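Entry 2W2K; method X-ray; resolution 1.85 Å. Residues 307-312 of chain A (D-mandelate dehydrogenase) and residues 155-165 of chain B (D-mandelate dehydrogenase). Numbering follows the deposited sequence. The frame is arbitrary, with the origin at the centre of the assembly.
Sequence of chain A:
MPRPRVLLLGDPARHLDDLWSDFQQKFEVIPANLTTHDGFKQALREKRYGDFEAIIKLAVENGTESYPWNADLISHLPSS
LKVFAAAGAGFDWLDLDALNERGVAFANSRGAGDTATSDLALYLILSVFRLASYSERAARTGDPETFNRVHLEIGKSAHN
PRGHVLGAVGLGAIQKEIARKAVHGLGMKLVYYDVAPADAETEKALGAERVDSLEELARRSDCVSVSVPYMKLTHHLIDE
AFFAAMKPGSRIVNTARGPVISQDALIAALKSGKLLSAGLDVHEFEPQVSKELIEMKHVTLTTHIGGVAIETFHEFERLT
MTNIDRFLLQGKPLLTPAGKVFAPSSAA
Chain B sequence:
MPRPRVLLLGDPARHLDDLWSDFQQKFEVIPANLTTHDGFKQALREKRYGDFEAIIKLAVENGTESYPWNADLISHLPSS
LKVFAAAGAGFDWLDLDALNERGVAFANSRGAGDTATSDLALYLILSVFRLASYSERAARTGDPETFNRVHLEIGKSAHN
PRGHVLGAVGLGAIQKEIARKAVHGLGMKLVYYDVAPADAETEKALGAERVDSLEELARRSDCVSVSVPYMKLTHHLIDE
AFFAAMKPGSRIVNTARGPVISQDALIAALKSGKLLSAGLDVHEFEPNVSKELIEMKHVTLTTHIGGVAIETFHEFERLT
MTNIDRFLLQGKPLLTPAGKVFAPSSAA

Chain A 307-312: GVAIET
Chain B 155-165: GKSAHNPRGHV

The chain A stretch enters a helix, and the extended segment of chain B packs against that helix start; together they bury 471 Å². A:Gly307 (phi/psi -95/7) and A:Val308 (-82/86) form a loop, A:Ala309 is extended (-150/142) at the N-cap position, and A:Ile310 to A:Thr312 are helical, with phi between -52 and -62 and psi between -33 and -45. In chain B, B:Gly155 and B:Lys156 have phi/psi of -66/-20 and -74/-18, B:Ser157 lies at -137/-17, and B:Ala158 to B:Asn160 are extended (-75/141, -133/149, -69/136). In register, the CA of A:Val308 lies 5.5 Å from the CA of B:Gly155, and the CA of A:Ala309 lies 4.9 Å from the CA of B:His159.

A:Ile310 covers the most surface. Its backbone N, free at the first turn of the helix, donates to B:Ala158 O (3.0 Å, 169° at the hydrogen), a nearly linear bond that ties the helix start to the extended segment. Its side chain points toward chain B with chi1 -71° (m) and chi2 159° (t). CG1 rests 3.6 Å from B:Gly155 O, while CD1 lies over one face of the B:His159 ring, 3.4 Å from its CE1. That ring is set by chi1 -89° and chi2 104°; CB of A:Ile310 makes an off-centre CH-pi contact, 4.3 Å from the B:His159 ring centroid.

A:Glu311 also points toward chain B. Its chi angles of -69° (m), 75° (p) and 17° fold the carboxylate back so that OE1 accepts from the backbone N of B:Asn160 (2.9 Å, 167°), satisfying an amide in a segment without regular secondary structure. OE2 lies near the edge of the B:His164 ring, 3.6 Å from its CE1. B:His164 (m, chi2 88°) closes a type II turn from B:Pro161, its N donating to B:Pro161 O at 3.0 Å; B:Gly163, at phi 81°, occupies a position that favours glycine.

B:Asn160 (chi1 -64°, m; chi2 -35°) extends the contact: its OD1 approaches CB of A:Ala309 at 3.6 Å, and its ND2 donates to a water 3.0 Å away. The same water donates to A:Thr312 OG1, also at 3.0 Å, thereby bridging the chains. A:Thr312 (m) in turn donates from OG1 to A:Gly307 O at 2.9 Å, bracing the turn into the helix. Van der Waals contacts complete the interface: A:Val308 (t) brings its CG1 to 3.5 Å from B:Gly155 CA, a carbon-carbon contact, while the backbone carbonyl A:Val308 O lies 3.5 Å from the methyl B:Ala158 CB.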

# COMPACT_ATOMS: atom_id res chain seq x y z
N GLY A 307 -2.58 10.25 -9.54
CA GLY A 307 -1.48 10.50 -10.51
C GLY A 307 -0.40 11.47 -10.05
O GLY A 307 0.47 11.86 -10.85
N VAL A 308 -0.47 11.88 -8.79
CA VAL A 308 0.40 12.95 -8.23
C VAL A 308 1.78 12.40 -7.83
O VAL A 308 2.04 12.04 -6.67
CB VAL A 308 -0.30 13.73 -7.06
CG1 VAL A 308 0.62 14.79 -6.47
CG2 VAL A 308 -1.61 14.41 -7.53
N ALA A 309 2.67 12.35 -8.83
CA ALA A 309 4.06 11.89 -8.66
C ALA A 309 4.92 12.64 -9.68
O ALA A 309 4.48 12.90 -10.80
CB ALA A 309 4.14 10.37 -8.84
N ILE A 310 6.14 13.01 -9.29
CA ILE A 310 7.02 13.79 -10.17
C ILE A 310 7.20 13.15 -11.57
O ILE A 310 7.19 13.88 -12.60
CB ILE A 310 8.38 14.12 -9.45
CG1 ILE A 310 8.12 15.14 -8.34
CG2 ILE A 310 9.42 14.63 -10.45
CD1 ILE A 310 9.16 15.19 -7.24
N GLU A 311 7.29 11.81 -11.62
CA GLU A 311 7.45 11.07 -12.90
C GLU A 311 6.26 11.24 -13.88
O GLU A 311 6.45 11.23 -15.12
CB GLU A 311 7.71 9.57 -12.66
CG GLU A 311 9.11 9.19 -12.03
CD GLU A 311 9.23 9.50 -10.54
OE1 GLU A 311 8.19 9.71 -9.85
OE2 GLU A 311 10.37 9.55 -10.05
N THR A 312 5.05 11.38 -13.34
CA THR A 312 3.85 11.67 -14.17
C THR A 312 4.03 13.02 -14.88
O THR A 312 3.79 13.12 -16.10
CB THR A 312 2.55 11.75 -13.31
OG1 THR A 312 2.38 10.53 -12.57
CG2 THR A 312 1.31 12.00 -14.18
N GLY B 155 2.65 17.18 -4.74
CA GLY B 155 3.25 17.07 -6.06
C GLY B 155 4.69 17.56 -6.11
O GLY B 155 5.43 17.20 -7.04
N LYS B 156 5.09 18.38 -5.14
CA LYS B 156 6.49 18.88 -5.05
C LYS B 156 7.50 17.83 -4.57
O LYS B 156 8.70 18.03 -4.72
CB LYS B 156 6.59 20.10 -4.11
CG LYS B 156 5.67 21.28 -4.45
CD LYS B 156 5.65 21.61 -5.95
N SER B 157 7.03 16.74 -3.95
CA SER B 157 7.94 15.81 -3.23
C SER B 157 7.66 14.31 -3.45
O SER B 157 8.52 13.47 -3.14
CB SER B 157 7.93 16.07 -1.70
OG SER B 157 8.33 17.40 -1.36
N ALA B 158 6.48 13.98 -3.94
CA ALA B 158 6.11 12.56 -4.15
C ALA B 158 6.80 11.92 -5.39
O ALA B 158 6.93 12.57 -6.45
CB ALA B 158 4.57 12.43 -4.24
N HIS B 159 7.21 10.64 -5.25
CA HIS B 159 7.87 9.86 -6.34
C HIS B 159 7.29 8.44 -6.53
O HIS B 159 6.82 7.85 -5.54
CB HIS B 159 9.38 9.73 -6.02
CG HIS B 159 10.22 10.85 -6.57
ND1 HIS B 159 10.72 11.86 -5.77
CD2 HIS B 159 10.66 11.11 -7.82
CE1 HIS B 159 11.42 12.70 -6.52
NE2 HIS B 159 11.39 12.27 -7.77
N ASN B 160 7.30 7.88 -7.76
CA ASN B 160 7.03 6.42 -7.93
C ASN B 160 8.20 5.59 -7.35
O ASN B 160 9.37 5.94 -7.57
CB ASN B 160 6.83 6.01 -9.40
CG ASN B 160 5.59 6.65 -10.05
OD1 ASN B 160 4.57 6.86 -9.39
ND2 ASN B 160 5.69 6.93 -11.35
N PRO B 161 7.90 4.50 -6.59
CA PRO B 161 9.00 3.57 -6.22
C PRO B 161 9.80 3.04 -7.43
O PRO B 161 11.03 2.81 -7.32
CB PRO B 161 8.25 2.43 -5.47
CG PRO B 161 7.01 3.13 -4.87
CD PRO B 161 6.60 4.09 -6.00
N ARG B 162 9.13 2.88 -8.59
CA ARG B 162 9.73 2.32 -9.81
C ARG B 162 11.10 2.95 -10.11
O ARG B 162 11.22 4.18 -10.17
CB ARG B 162 8.80 2.49 -11.03
CG ARG B 162 9.31 1.81 -12.32
CD ARG B 162 8.24 1.89 -13.41
NE ARG B 162 8.75 1.47 -14.71
N GLY B 163 12.11 2.10 -10.29
CA GLY B 163 13.48 2.50 -10.71
C GLY B 163 14.37 3.02 -9.58
O GLY B 163 15.56 3.28 -9.80
N HIS B 164 13.80 3.15 -8.37
CA HIS B 164 14.57 3.55 -7.18
C HIS B 164 15.09 2.31 -6.44
O HIS B 164 14.59 1.20 -6.65
CB HIS B 164 13.74 4.42 -6.23
CG HIS B 164 13.36 5.76 -6.80
ND1 HIS B 164 12.21 5.95 -7.55
CD2 HIS B 164 13.95 6.98 -6.71
CE1 HIS B 164 12.13 7.22 -7.91
NE2 HIS B 164 13.18 7.86 -7.43
N VAL B 165 16.06 2.52 -5.55
CA VAL B 165 16.72 1.40 -4.85
C VAL B 165 16.08 1.12 -3.48
O VAL B 165 15.97 2.02 -2.63
CB VAL B 165 18.24 1.69 -4.65
CG1 VAL B 165 18.95 0.61 -3.74
CG2 VAL B 165 18.95 1.84 -6.01
O HOH W 1 3.29 7.71 -13.02